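Long-range contacts in rhusiopathiae surface protein B (Erysipelothrix rhusiopathiae, PDB 3V10), which probably binds collagen as a cell-wall-anchored surface adhesin, the chain here being its collagen-binding domain: residues G179-W184 with Y265-F270; N58-L63 with N123-E128; N6-T11 with D36-Q41; I165-T170 with N279-E284. All coordinates share one frame; numbering follows the deposited sequence.

Interaction 1: residues G179-W184 with Y265-F270; sequences GDMNWW and YDTRAF
Gly179 O accepts from Ala269 N at 3.0 Å, the first of five backbone hydrogen bonds that join the two antiparallel strands as far as Trp183. Asp180 meets Arg268 side-on: OD1 takes NE at 2.7 Å and OD2 takes NH2 at 2.9 Å, each oxygen using its syn lone pair, with carboxylate and guanidinium planes only 16° apart. The bend at chi3 (-62°) of Arg268 places its NE beside OD1. A water bridges Asp180 OD2 and Asp266 OD2, which lie 5.0 Å apart, and may temper the repulsion between these carboxylates. Met181 projects from the other side of the sheet, where its CE packs on Ala269 CB at 3.9 Å. Asn182 lies alongside Asp266, back on the face of the salt bridge. Trp183 sends NE1 to Thr267 OG1 (2.9 Å), a hydroxyl also bonded to His208, while its CB sits over one face of the Tyr265 ring, 3.8 Å from the centroid; the two rings are nearly parallel but barely overlap. The Tyr265 hydroxyl bonds to Asp202. Asp180, Asn182, Asp266 and Arg268 thus share one face, and Met181, Trp183, Tyr265 and Thr267 the other, in an antiparallel pairing inside a sheet of the Ig-like collagen-binding domain.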
loop_
_atom_site.group_PDB
_atom_site.type_symbol
_atom_site.label_atom_id
_atom_site.label_comp_id
_atom_site.label_asym_id
_atom_site.label_seq_id
_atom_site.Cartn_x
_atom_site.Cartn_y
_atom_site.Cartn_z
ATOM N N GLY A 179 0.520 -7.494 5.006
ATOM C CA GLY A 179 -0.470 -8.237 4.253
ATOM C C GLY A 179 -1.877 -7.701 4.451
ATOM O O GLY A 179 -2.810 -8.123 3.768
ATOM N N ASP A 180 -2.030 -6.774 5.391
ATOM C CA ASP A 180 -3.332 -6.179 5.678
ATOM C C ASP A 180 -3.471 -4.828 4.987
ATOM O O ASP A 180 -2.478 -4.223 4.572
ATOM C CB ASP A 180 -3.520 -6.005 7.192
ATOM C CG ASP A 180 -3.991 -7.279 7.882
ATOM O OD1 ASP A 180 -3.840 -8.374 7.301
ATOM O OD2 ASP A 180 -4.502 -7.180 9.023
ATOM N N MET A 181 -4.713 -4.373 4.860
ATOM C CA MET A 181 -5.037 -3.097 4.231
ATOM C C MET A 181 -6.064 -2.376 5.101
ATOM O O MET A 181 -6.896 -3.019 5.738
ATOM C CB MET A 181 -5.611 -3.333 2.830
ATOM C CG MET A 181 -4.583 -3.828 1.831
ATOM S SD MET A 181 -5.236 -4.638 0.344
ATOM C CE MET A 181 -5.431 -6.308 0.993
ATOM N N ASN A 182 -6.005 -1.046 5.128
ATOM C CA ASN A 182 -6.934 -0.264 5.934
ATOM C C ASN A 182 -7.889 0.478 5.017
ATOM O O ASN A 182 -7.485 0.969 3.965
ATOM C CB ASN A 182 -6.174 0.739 6.805
ATOM C CG ASN A 182 -5.117 0.073 7.660
ATOM O OD1 ASN A 182 -5.403 -0.888 8.374
ATOM N ND2 ASN A 182 -3.889 0.578 7.594
ATOM N N TRP A 183 -9.153 0.555 5.415
ATOM C CA TRP A 183 -10.157 1.224 4.593
ATOM C C TRP A 183 -10.995 2.247 5.345
ATOM O O TRP A 183 -11.170 2.152 6.559
ATOM C CB TRP A 183 -11.076 0.186 3.945
ATOM C CG TRP A 183 -10.325 -0.907 3.258
ATOM C CD1 TRP A 183 -9.772 -2.008 3.840
ATOM C CD2 TRP A 183 -9.992 -0.979 1.867
ATOM N NE1 TRP A 183 -9.114 -2.762 2.904
ATOM C CE2 TRP A 183 -9.230 -2.153 1.682
ATOM C CE3 TRP A 183 -10.258 -0.166 0.759
ATOM C CZ2 TRP A 183 -8.733 -2.538 0.432
ATOM C CZ3 TRP A 183 -9.765 -0.549 -0.486
ATOM C CH2 TRP A 183 -9.011 -1.722 -0.639
ATOM N N TRP A 184 -11.521 3.218 4.599
ATOM C CA TRP A 184 -12.337 4.295 5.153
ATOM C C TRP A 184 -13.589 4.568 4.335
ATOM O O TRP A 184 -13.496 4.790 3.132
ATOM C CB TRP A 184 -11.547 5.613 5.174
ATOM C CG TRP A 184 -10.426 5.684 6.149
ATOM C CD1 TRP A 184 -10.457 6.250 7.390
ATOM C CD2 TRP A 184 -9.098 5.179 5.970
ATOM N NE1 TRP A 184 -9.233 6.133 7.993
ATOM C CE2 TRP A 184 -8.378 5.479 7.145
ATOM C CE3 TRP A 184 -8.448 4.502 4.929
ATOM C CZ2 TRP A 184 -7.033 5.124 7.313
ATOM C CZ3 TRP A 184 -7.111 4.147 5.094
ATOM C CH2 TRP A 184 -6.420 4.461 6.281
ATOM N N TYR A 265 -12.207 -0.100 8.687
ATOM C CA TYR A 265 -12.053 -1.539 8.847
ATOM C C TYR A 265 -10.818 -1.997 8.095
ATOM O O TYR A 265 -10.252 -1.249 7.296
ATOM C CB TYR A 265 -13.284 -2.296 8.320
ATOM C CG TYR A 265 -13.546 -2.145 6.840
ATOM C CD1 TYR A 265 -14.263 -1.053 6.346
ATOM C CD2 TYR A 265 -13.075 -3.091 5.927
ATOM C CE1 TYR A 265 -14.505 -0.907 4.984
ATOM C CE2 TYR A 265 -13.311 -2.950 4.555
ATOM C CZ TYR A 265 -14.027 -1.856 4.094
ATOM O OH TYR A 265 -14.267 -1.701 2.749
ATOM N N ASP A 266 -10.408 -3.230 8.358
ATOM C CA ASP A 266 -9.237 -3.793 7.705
ATOM C C ASP A 266 -9.602 -5.024 6.897
ATOM O O ASP A 266 -10.597 -5.697 7.176
ATOM C CB ASP A 266 -8.184 -4.232 8.735
ATOM C CG ASP A 266 -7.803 -3.131 9.704
ATOM O OD1 ASP A 266 -7.967 -1.944 9.365
ATOM O OD2 ASP A 266 -7.314 -3.464 10.806
ATOM N N THR A 267 -8.797 -5.310 5.884
ATOM C CA THR A 267 -8.982 -6.525 5.108
ATOM C C THR A 267 -7.613 -7.190 5.104
ATOM O O THR A 267 -6.601 -6.545 5.389
ATOM C CB THR A 267 -9.441 -6.271 3.661
ATOM O OG1 THR A 267 -8.410 -5.598 2.930
ATOM C CG2 THR A 267 -10.725 -5.459 3.653
ATOM N N ARG A 268 -7.589 -8.477 4.795
ATOM C CA ARG A 268 -6.352 -9.238 4.787
ATOM C C ARG A 268 -6.236 -9.986 3.476
ATOM O O ARG A 268 -7.149 -10.705 3.084
ATOM C CB ARG A 268 -6.358 -10.210 5.970
ATOM C CG ARG A 268 -5.116 -11.065 6.132
ATOM C CD ARG A 268 -5.071 -11.611 7.551
ATOM N NE ARG A 268 -4.993 -10.510 8.505
ATOM C CZ ARG A 268 -5.223 -10.609 9.808
ATOM N NH1 ARG A 268 -5.551 -11.778 10.349
ATOM N NH2 ARG A 268 -5.134 -9.527 10.571
ATOM N N ALA A 269 -5.112 -9.797 2.792
ATOM C CA ALA A 269 -4.877 -10.463 1.521
ATOM C C ALA A 269 -4.637 -11.956 1.729
ATOM O O ALA A 269 -3.963 -12.355 2.679
ATOM C CB ALA A 269 -3.669 -9.833 0.823
ATOM N N PHE A 270 -5.208 -12.778 0.853
ATOM C CA PHE A 270 -5.001 -14.218 0.925
ATOM C C PHE A 270 -4.474 -14.705 -0.419
ATOM O O PHE A 270 -3.915 -15.800 -0.511
ATOM C CB PHE A 270 -6.284 -14.952 1.337
ATOM C CG PHE A 270 -7.420 -14.800 0.375
ATOM C CD1 PHE A 270 -7.434 -15.498 -0.829
ATOM C CD2 PHE A 270 -8.499 -13.980 0.690
ATOM C CE1 PHE A 270 -8.512 -15.383 -1.702
ATOM C CE2 PHE A 270 -9.575 -13.861 -0.173
ATOM C CZ PHE A 270 -9.587 -14.561 -1.369
HETATM O O HOH W 1 -4.786 -5.035 10.535
#

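Interaction 2: residues N58-L63 with N123-E128; sequences NDEVSL and NAYRGE
Glu60 and Tyr125 lie side by side, their side chains pointing the same way from two loops that meet at the end of a strand pairing. From CB, which is directed toward the 123-128 segment, the Glu60 chain runs through CG and continues extended (chi2 -177°), which carries CD to 4.1 Å from Tyr125 CB. At the tip, OE1 lies 3.8 Å from Tyr125 CB, and OE2 approaches CD1 at the ring edge, also at 3.8 Å. The carboxylate and ring planes are 47° apart, and this is van der Waals contact; the charge is answered by a salt bridge from OE1 to Lys131, with Gln153 as a further donor to that oxygen. The Glu60 backbone O accepts from Ala124 N at 2.9 Å and also receives a CA-H...O contact from Asn123. Next to it, Val61 CG2 touches Asn123 OD1 at 4.0 Å. Both turns are braced internally: Asn58 OD1 takes the N-H groups of Glu60 and Val61 from opposite faces of its amide plane, and Asn123 OD1 takes Tyr125 N. The arrangement is an antiparallel, non-hydrogen-bonded Val61-Asn123 pair flanked by two Asx turns, where strand 61-65 begins beside the end of strand 112-123 in the Ig-like domain.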
loop_
_atom_site.group_PDB
_atom_site.type_symbol
_atom_site.label_atom_id
_atom_site.label_comp_id
_atom_site.label_asym_id
_atom_site.label_seq_id
_atom_site.Cartn_x
_atom_site.Cartn_y
_atom_site.Cartn_z
ATOM N N ASN A 58 15.233 12.814 0.936
ATOM C CA ASN A 58 15.828 14.133 1.100
ATOM C C ASN A 58 15.406 14.568 2.494
ATOM O O ASN A 58 15.063 13.719 3.311
ATOM C CB ASN A 58 15.406 15.140 0.007
ATOM C CG ASN A 58 13.916 15.370 -0.072
ATOM O OD1 ASN A 58 13.208 15.335 0.927
ATOM N ND2 ASN A 58 13.435 15.650 -1.283
ATOM N N ASP A 59 15.423 15.860 2.789
ATOM C CA ASP A 59 15.055 16.297 4.134
ATOM C C ASP A 59 13.574 16.228 4.495
ATOM O O ASP A 59 13.226 16.272 5.676
ATOM C CB ASP A 59 15.583 17.714 4.383
ATOM C CG ASP A 59 17.038 17.722 4.818
ATOM O OD1 ASP A 59 17.861 17.060 4.151
ATOM O OD2 ASP A 59 17.361 18.393 5.824
ATOM N N GLU A 60 12.705 16.108 3.499
ATOM C CA GLU A 60 11.265 16.050 3.761
ATOM C C GLU A 60 10.588 14.762 3.292
ATOM O O GLU A 60 9.553 14.367 3.830
ATOM C CB GLU A 60 10.566 17.247 3.105
ATOM C CG GLU A 60 11.135 18.596 3.518
ATOM C CD GLU A 60 10.387 19.763 2.903
ATOM O OE1 GLU A 60 9.987 19.668 1.721
ATOM O OE2 GLU A 60 10.212 20.782 3.601
ATOM N N VAL A 61 11.167 14.109 2.291
ATOM C CA VAL A 61 10.592 12.881 1.748
ATOM C C VAL A 61 11.572 11.710 1.797
ATOM O O VAL A 61 12.696 11.804 1.304
ATOM C CB VAL A 61 10.146 13.090 0.278
ATOM C CG1 VAL A 61 9.491 11.819 -0.267
ATOM C CG2 VAL A 61 9.191 14.255 0.194
ATOM N N SER A 62 11.142 10.606 2.401
ATOM C CA SER A 62 11.973 9.414 2.499
ATOM C C SER A 62 11.179 8.186 2.082
ATOM O O SER A 62 10.024 8.024 2.469
ATOM C CB SER A 62 12.487 9.221 3.935
ATOM O OG SER A 62 13.457 10.201 4.277
ATOM N N LEU A 63 11.794 7.338 1.267
ATOM C CA LEU A 63 11.150 6.105 0.839
ATOM C C LEU A 63 11.675 5.016 1.750
ATOM O O LEU A 63 12.852 5.023 2.109
ATOM C CB LEU A 63 11.494 5.772 -0.614
ATOM C CG LEU A 63 10.573 6.396 -1.665
ATOM C CD1 LEU A 63 10.702 7.908 -1.623
ATOM C CD2 LEU A 63 10.942 5.863 -3.044
ATOM N N ASN A 123 6.129 12.188 3.901
ATOM C CA ASN A 123 6.371 13.550 3.432
ATOM C C ASN A 123 6.058 14.497 4.579
ATOM O O ASN A 123 4.912 14.613 5.000
ATOM C CB ASN A 123 5.488 13.838 2.211
ATOM C CG ASN A 123 5.288 15.323 1.965
ATOM O OD1 ASN A 123 6.209 16.130 2.108
ATOM N ND2 ASN A 123 4.074 15.687 1.569
ATOM N N ALA A 124 7.092 15.164 5.080
ATOM C CA ALA A 124 6.964 16.079 6.212
ATOM C C ALA A 124 6.549 17.505 5.859
ATOM O O ALA A 124 6.232 18.298 6.750
ATOM C CB ALA A 124 8.274 16.106 6.988
ATOM N N TYR A 125 6.541 17.830 4.570
ATOM C CA TYR A 125 6.175 19.172 4.120
ATOM C C TYR A 125 4.757 19.558 4.529
ATOM O O TYR A 125 3.824 18.777 4.371
ATOM C CB TYR A 125 6.302 19.268 2.598
ATOM C CG TYR A 125 5.987 20.640 2.037
ATOM C CD1 TYR A 125 6.792 21.738 2.337
ATOM C CD2 TYR A 125 4.902 20.831 1.183
ATOM C CE1 TYR A 125 6.527 22.997 1.795
ATOM C CE2 TYR A 125 4.628 22.083 0.636
ATOM C CZ TYR A 125 5.447 23.160 0.946
ATOM O OH TYR A 125 5.196 24.398 0.393
ATOM N N ARG A 126 4.600 20.772 5.047
ATOM C CA ARG A 126 3.289 21.257 5.464
ATOM C C ARG A 126 3.056 22.684 4.982
ATOM O O ARG A 126 2.103 23.346 5.407
ATOM C CB ARG A 126 3.166 21.200 6.989
ATOM C CG ARG A 126 3.255 19.793 7.568
ATOM C CD ARG A 126 2.009 18.974 7.257
ATOM N NE ARG A 126 2.103 17.616 7.789
ATOM C CZ ARG A 126 2.878 16.659 7.285
ATOM N NH1 ARG A 126 3.633 16.899 6.224
ATOM N NH2 ARG A 126 2.902 15.457 7.848
ATOM N N GLY A 127 3.927 23.150 4.089
ATOM C CA GLY A 127 3.808 24.500 3.560
ATOM C C GLY A 127 2.557 24.767 2.738
ATOM O O GLY A 127 1.890 23.843 2.268
ATOM N N GLU A 128 2.242 26.047 2.557
ATOM C CA GLU A 128 1.066 26.459 1.794
ATOM C C GLU A 128 1.148 26.132 0.302
ATOM O O GLU A 128 0.206 25.584 -0.271
ATOM C CB GLU A 128 0.829 27.967 1.965
ATOM C CG GLU A 128 0.427 28.393 3.371
ATOM C CD GLU A 128 1.453 28.007 4.416
ATOM O OE1 GLU A 128 2.646 28.338 4.234
ATOM O OE2 GLU A 128 1.064 27.375 5.423
#

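Interaction 3: residues N6-T11 with D36-Q41; sequences NEAIFT and DMNNGQ
Ile9 and Asn38 bring the two backbones to 4.7 Å between their CA atoms, where an inverse gamma turn centred on Ala8 faces a type I' turn running from Asn38 to Gln41. The Asn38 side chain spans the gap. CG stands anti to the backbone N (chi1 -179°), and the amide beyond it reaches the 6-11 segment, where its two ends are used separately. ND2 lies 2.5 Å from Glu7 OE2, a bent contact (131° at the hydrogen) too short to be read as more than a doubtful hydrogen bond, while OD1 receives a weak bond from Ala8 N at 2.9 Å. The Glu7 and Asn38 side chains cross at about a right angle, and the carboxylate is turned 74° from the amide plane. The turn belongs to a two-stranded beta hairpin, 37-38 with 41-42, that follows strand 28-35 of the Ig-like domain; its backbone bonds, Asn38 N to Gln41 O and Gln41 N to Asn38 O, close the tight loop. A carbon contact lies beside the polar one: Ile9 CG2 rests on Asn38 CB at 3.6 Å. The methyl of Ala8 points toward the hairpin, lying 3.5 Å from Asn38 OD1 and 3.8 Å from Asn39 ND2. Glu7 OE2 has a long, weak ion pair with Lys2. Ile9 also bonds through its backbone to Ser35 of strand 28-35, and the Phe10 ring meets Phe51 edge-to-face.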
loop_
_atom_site.group_PDB
_atom_site.type_symbol
_atom_site.label_atom_id
_atom_site.label_comp_id
_atom_site.label_asym_id
_atom_site.label_seq_id
_atom_site.Cartn_x
_atom_site.Cartn_y
_atom_site.Cartn_z
ATOM N N ASN A 6 28.266 -2.263 -5.622
ATOM C CA ASN A 6 28.693 -1.422 -6.729
ATOM C C ASN A 6 29.300 -2.180 -7.901
ATOM O O ASN A 6 29.870 -1.571 -8.806
ATOM C CB ASN A 6 29.651 -0.348 -6.229
ATOM C CG ASN A 6 28.959 0.651 -5.326
ATOM O OD1 ASN A 6 28.050 1.372 -5.754
ATOM N ND2 ASN A 6 29.369 0.693 -4.070
ATOM N N GLU A 7 29.169 -3.504 -7.879
ATOM C CA GLU A 7 29.666 -4.351 -8.966
ATOM C C GLU A 7 28.664 -4.310 -10.119
ATOM O O GLU A 7 27.485 -4.019 -9.911
ATOM C CB GLU A 7 29.824 -5.793 -8.488
ATOM C CG GLU A 7 31.016 -6.026 -7.597
ATOM C CD GLU A 7 32.321 -5.767 -8.327
ATOM O OE1 GLU A 7 32.718 -4.593 -8.436
ATOM O OE2 GLU A 7 32.942 -6.736 -8.804
ATOM N N ALA A 8 29.130 -4.624 -11.328
ATOM C CA ALA A 8 28.279 -4.598 -12.516
ATOM C C ALA A 8 27.545 -5.913 -12.774
ATOM O O ALA A 8 27.650 -6.480 -13.861
ATOM C CB ALA A 8 29.117 -4.225 -13.736
ATOM N N ILE A 9 26.791 -6.386 -11.786
ATOM C CA ILE A 9 26.048 -7.642 -11.922
ATOM C C ILE A 9 24.555 -7.427 -12.127
ATOM O O ILE A 9 23.799 -8.391 -12.281
ATOM C CB ILE A 9 26.227 -8.559 -10.676
ATOM C CG1 ILE A 9 25.805 -7.818 -9.406
ATOM C CG2 ILE A 9 27.671 -9.012 -10.565
ATOM C CD1 ILE A 9 25.559 -8.729 -8.226
ATOM N N PHE A 10 24.135 -6.166 -12.148
ATOM C CA PHE A 10 22.727 -5.832 -12.309
ATOM C C PHE A 10 22.344 -5.588 -13.762
ATOM O O PHE A 10 22.743 -4.595 -14.377
ATOM C CB PHE A 10 22.411 -4.635 -11.418
ATOM C CG PHE A 10 22.859 -4.842 -9.998
ATOM C CD1 PHE A 10 24.093 -4.369 -9.564
ATOM C CD2 PHE A 10 22.088 -5.599 -9.119
ATOM C CE1 PHE A 10 24.555 -4.653 -8.277
ATOM C CE2 PHE A 10 22.542 -5.887 -7.835
ATOM C CZ PHE A 10 23.775 -5.415 -7.413
ATOM N N THR A 11 21.547 -6.520 -14.283
ATOM C CA THR A 11 21.098 -6.518 -15.673
ATOM C C THR A 11 19.800 -5.776 -15.984
ATOM O O THR A 11 19.486 -5.549 -17.154
ATOM C CB THR A 11 20.931 -7.963 -16.175
ATOM O OG1 THR A 11 19.904 -8.610 -15.414
ATOM C CG2 THR A 11 22.232 -8.739 -16.014
ATOM N N ASP A 36 25.282 -13.769 -12.374
ATOM C CA ASP A 36 26.679 -14.000 -12.047
ATOM C C ASP A 36 27.656 -13.502 -13.112
ATOM O O ASP A 36 28.793 -13.968 -13.176
ATOM C CB ASP A 36 26.922 -15.488 -11.781
ATOM C CG ASP A 36 26.341 -16.377 -12.863
ATOM O OD1 ASP A 36 26.146 -15.898 -13.998
ATOM O OD2 ASP A 36 26.089 -17.562 -12.574
ATOM N N MET A 37 27.214 -12.573 -13.955
ATOM C CA MET A 37 28.094 -12.007 -14.978
ATOM C C MET A 37 28.452 -10.595 -14.536
ATOM O O MET A 37 27.598 -9.704 -14.516
ATOM C CB MET A 37 27.407 -11.950 -16.348
ATOM C CG MET A 37 27.289 -13.285 -17.067
ATOM S SD MET A 37 28.830 -14.238 -17.125
ATOM C CE MET A 37 29.924 -13.145 -17.863
ATOM N N ASN A 38 29.712 -10.397 -14.168
ATOM C CA ASN A 38 30.173 -9.089 -13.712
ATOM C C ASN A 38 31.153 -8.468 -14.703
ATOM O O ASN A 38 32.314 -8.874 -14.784
ATOM C CB ASN A 38 30.819 -9.233 -12.329
ATOM C CG ASN A 38 31.296 -7.915 -11.771
ATOM O OD1 ASN A 38 30.806 -6.853 -12.150
ATOM N ND2 ASN A 38 32.252 -7.976 -10.851
ATOM N N ASN A 39 30.683 -7.476 -15.455
ATOM C CA ASN A 39 31.518 -6.817 -16.452
ATOM C C ASN A 39 32.022 -7.831 -17.478
ATOM O O ASN A 39 33.174 -7.782 -17.913
ATOM C CB ASN A 39 32.699 -6.110 -15.778
ATOM C CG ASN A 39 32.458 -4.625 -15.594
ATOM O OD1 ASN A 39 32.933 -4.023 -14.632
ATOM N ND2 ASN A 39 31.729 -4.022 -16.528
ATOM N N GLY A 40 31.144 -8.752 -17.857
ATOM C CA GLY A 40 31.503 -9.759 -18.838
ATOM C C GLY A 40 32.327 -10.898 -18.276
ATOM O O GLY A 40 32.783 -11.760 -19.025
ATOM N N GLN A 41 32.526 -10.899 -16.961
ATOM C CA GLN A 41 33.298 -11.950 -16.317
ATOM C C GLN A 41 32.472 -12.750 -15.330
ATOM O O GLN A 41 31.759 -12.201 -14.492
ATOM C CB GLN A 41 34.520 -11.367 -15.605
ATOM C CG GLN A 41 35.588 -10.868 -16.553
ATOM C CD GLN A 41 36.958 -10.862 -15.917
ATOM O OE1 GLN A 41 37.384 -11.857 -15.326
ATOM N NE2 GLN A 41 37.664 -9.746 -16.040
#

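Interaction 4: residues I165-T170 with N279-E284; sequences IFYWKT and NSSTIE
The interior between two beta-sheets of the Ig-like collagen-binding domain is filled here by side chains from strands 167-173 and 276-286, whose short segments run nearly antiparallel with axes 8.7 Å apart. Tyr167 provides the central link: its OH donates to Ser281 OG at 2.7 Å, and that serine oxygen lies near the ring plane. Ser281 OG is also hydrogen-bonded to the backbone O of Thr301, so the buried hydroxyl has two partners. CG of Tyr167, anti to the backbone N (chi1 172°), starts the ring toward the opposite strand. Ile283 slides past it in the reverse direction and inserts CD1 beside Tyr167 CB at 3.7 Å; the same methyl meets the edge of the Phe166 ring, 3.8 Å from CE1. At the far end Lys169 and Asn279 also point into the interface. Leu185 of strand 180-187 and Val200 of strand 198-204 pack on Tyr167, Tyr285 stacks on Phe166, and helix 298-301 borders the contact through Thr301 and Tyr300.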
loop_
_atom_site.group_PDB
_atom_site.type_symbol
_atom_site.label_atom_id
_atom_site.label_comp_id
_atom_site.label_asym_id
_atom_site.label_seq_id
_atom_site.Cartn_x
_atom_site.Cartn_y
_atom_site.Cartn_z
ATOM N N ILE A 165 -18.120 16.742 -0.551
ATOM C CA ILE A 165 -18.486 15.436 -1.101
ATOM C C ILE A 165 -19.198 14.608 -0.041
ATOM O O ILE A 165 -18.629 14.292 1.003
ATOM C CB ILE A 165 -17.239 14.662 -1.592
ATOM C CG1 ILE A 165 -16.499 15.490 -2.644
ATOM C CG2 ILE A 165 -17.650 13.312 -2.179
ATOM C CD1 ILE A 165 -17.365 15.906 -3.818
ATOM N N PHE A 166 -20.442 14.239 -0.323
ATOM C CA PHE A 166 -21.227 13.475 0.631
ATOM C C PHE A 166 -20.669 12.108 0.985
ATOM O O PHE A 166 -20.725 11.703 2.141
ATOM C CB PHE A 166 -22.662 13.313 0.137
ATOM C CG PHE A 166 -23.559 12.641 1.130
ATOM C CD1 PHE A 166 -23.671 11.254 1.166
ATOM C CD2 PHE A 166 -24.274 13.394 2.056
ATOM C CE1 PHE A 166 -24.482 10.632 2.110
ATOM C CE2 PHE A 166 -25.087 12.781 3.004
ATOM C CZ PHE A 166 -25.191 11.395 3.032
ATOM N N TYR A 167 -20.146 11.387 0.001
ATOM C CA TYR A 167 -19.607 10.058 0.278
ATOM C C TYR A 167 -18.463 9.648 -0.625
ATOM O O TYR A 167 -18.508 9.840 -1.839
ATOM C CB TYR A 167 -20.715 9.000 0.160
ATOM C CG TYR A 167 -20.208 7.562 0.232
ATOM C CD1 TYR A 167 -19.707 7.045 1.419
ATOM C CD2 TYR A 167 -20.195 6.747 -0.901
ATOM C CE1 TYR A 167 -19.197 5.746 1.484
ATOM C CE2 TYR A 167 -19.688 5.448 -0.856
ATOM C CZ TYR A 167 -19.188 4.955 0.348
ATOM O OH TYR A 167 -18.674 3.685 0.426
ATOM N N TRP A 168 -17.426 9.082 -0.020
ATOM C CA TRP A 168 -16.303 8.568 -0.786
ATOM C C TRP A 168 -15.572 7.565 0.089
ATOM O O TRP A 168 -15.640 7.623 1.316
ATOM C CB TRP A 168 -15.369 9.693 -1.253
ATOM C CG TRP A 168 -14.416 10.193 -0.228
ATOM C CD1 TRP A 168 -13.168 9.704 0.041
ATOM C CD2 TRP A 168 -14.619 11.294 0.657
ATOM N NE1 TRP A 168 -12.578 10.442 1.043
ATOM C CE2 TRP A 168 -13.449 11.423 1.439
ATOM C CE3 TRP A 168 -15.676 12.188 0.868
ATOM C CZ2 TRP A 168 -13.307 12.413 2.418
ATOM C CZ3 TRP A 168 -15.533 13.177 1.844
ATOM C CH2 TRP A 168 -14.357 13.277 2.604
ATOM N N LYS A 169 -14.901 6.624 -0.557
ATOM C CA LYS A 169 -14.168 5.593 0.152
ATOM C C LYS A 169 -12.701 5.614 -0.263
ATOM O O LYS A 169 -12.369 5.966 -1.390
ATOM C CB LYS A 169 -14.783 4.230 -0.163
ATOM C CG LYS A 169 -14.701 3.852 -1.620
ATOM C CD LYS A 169 -13.589 2.860 -1.842
ATOM C CE LYS A 169 -13.992 1.477 -1.367
ATOM N NZ LYS A 169 -14.408 1.456 0.058
ATOM N N THR A 170 -11.825 5.243 0.662
ATOM C CA THR A 170 -10.396 5.216 0.381
ATOM C C THR A 170 -9.785 3.983 1.020
ATOM O O THR A 170 -10.406 3.334 1.861
ATOM C CB THR A 170 -9.677 6.460 0.946
ATOM O OG1 THR A 170 -9.667 6.399 2.376
ATOM C CG2 THR A 170 -10.376 7.728 0.504
ATOM N N ASN A 279 -12.242 -2.797 -3.929
ATOM C CA ASN A 279 -13.386 -2.653 -3.050
ATOM C C ASN A 279 -14.342 -1.717 -3.776
ATOM O O ASN A 279 -13.943 -0.644 -4.229
ATOM C CB ASN A 279 -12.976 -2.044 -1.710
ATOM C CG ASN A 279 -14.123 -1.997 -0.724
ATOM O OD1 ASN A 279 -14.803 -2.996 -0.497
ATOM N ND2 ASN A 279 -14.340 -0.837 -0.128
ATOM N N SER A 280 -15.593 -2.129 -3.904
ATOM C CA SER A 280 -16.576 -1.297 -4.579
ATOM C C SER A 280 -17.749 -1.113 -3.632
ATOM O O SER A 280 -17.997 -1.963 -2.783
ATOM C CB SER A 280 -17.033 -1.955 -5.885
ATOM O OG SER A 280 -17.701 -3.185 -5.659
ATOM N N SER A 281 -18.448 0.005 -3.753
ATOM C CA SER A 281 -19.595 0.252 -2.887
ATOM C C SER A 281 -20.649 1.083 -3.601
ATOM O O SER A 281 -20.352 1.772 -4.582
ATOM C CB SER A 281 -19.153 0.961 -1.598
ATOM O OG SER A 281 -18.704 2.290 -1.845
ATOM N N THR A 282 -21.886 0.985 -3.124
ATOM C CA THR A 282 -22.992 1.747 -3.681
ATOM C C THR A 282 -23.683 2.437 -2.513
ATOM O O THR A 282 -23.658 1.945 -1.386
ATOM C CB THR A 282 -23.998 0.838 -4.435
ATOM O OG1 THR A 282 -24.578 -0.111 -3.529
ATOM C CG2 THR A 282 -23.285 0.083 -5.553
ATOM N N ILE A 283 -24.271 3.596 -2.771
ATOM C CA ILE A 283 -24.949 4.316 -1.709
ATOM C C ILE A 283 -26.256 4.872 -2.240
ATOM O O ILE A 283 -26.381 5.158 -3.434
ATOM C CB ILE A 283 -24.060 5.478 -1.163
ATOM C CG1 ILE A 283 -24.723 6.118 0.059
ATOM C CG2 ILE A 283 -23.814 6.525 -2.256
ATOM C CD1 ILE A 283 -23.872 7.176 0.725
ATOM N N GLU A 284 -27.239 4.981 -1.359
ATOM C CA GLU A 284 -28.522 5.540 -1.741
ATOM C C GLU A 284 -29.070 6.317 -0.567
ATOM O O GLU A 284 -28.965 5.886 0.585
ATOM C CB GLU A 284 -29.516 4.454 -2.144
ATOM C CG GLU A 284 -30.701 5.019 -2.929
ATOM C CD GLU A 284 -31.552 3.941 -3.567
ATOM O OE1 GLU A 284 -32.647 3.652 -3.041
ATOM O OE2 GLU A 284 -31.113 3.375 -4.592
#

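Interactions 1 and 4 are buried and belong to the collagen-binding domain, whereas interactions 2 and 3 lie at the surface of the preceding Ig-like domain, where both reach one large sheet. Interaction 1 joins neighbouring strands within a sheet by backbone bonds; interaction 4 joins strands of facing sheets through side chains alone. Their centres are about 17 Å apart, and they touch where Trp184 N approaches Thr170 O at 3.0 Å, a probable hydrogen bond between adjacent strands. Interactions 2 and 3, with centres about 35 Å apart, rely on turns and few cross-bonds: a backbone carbonyl in one, an asparagine amide in the other. Interactions 3 and 4 are furthest apart, about 50 Å between centres.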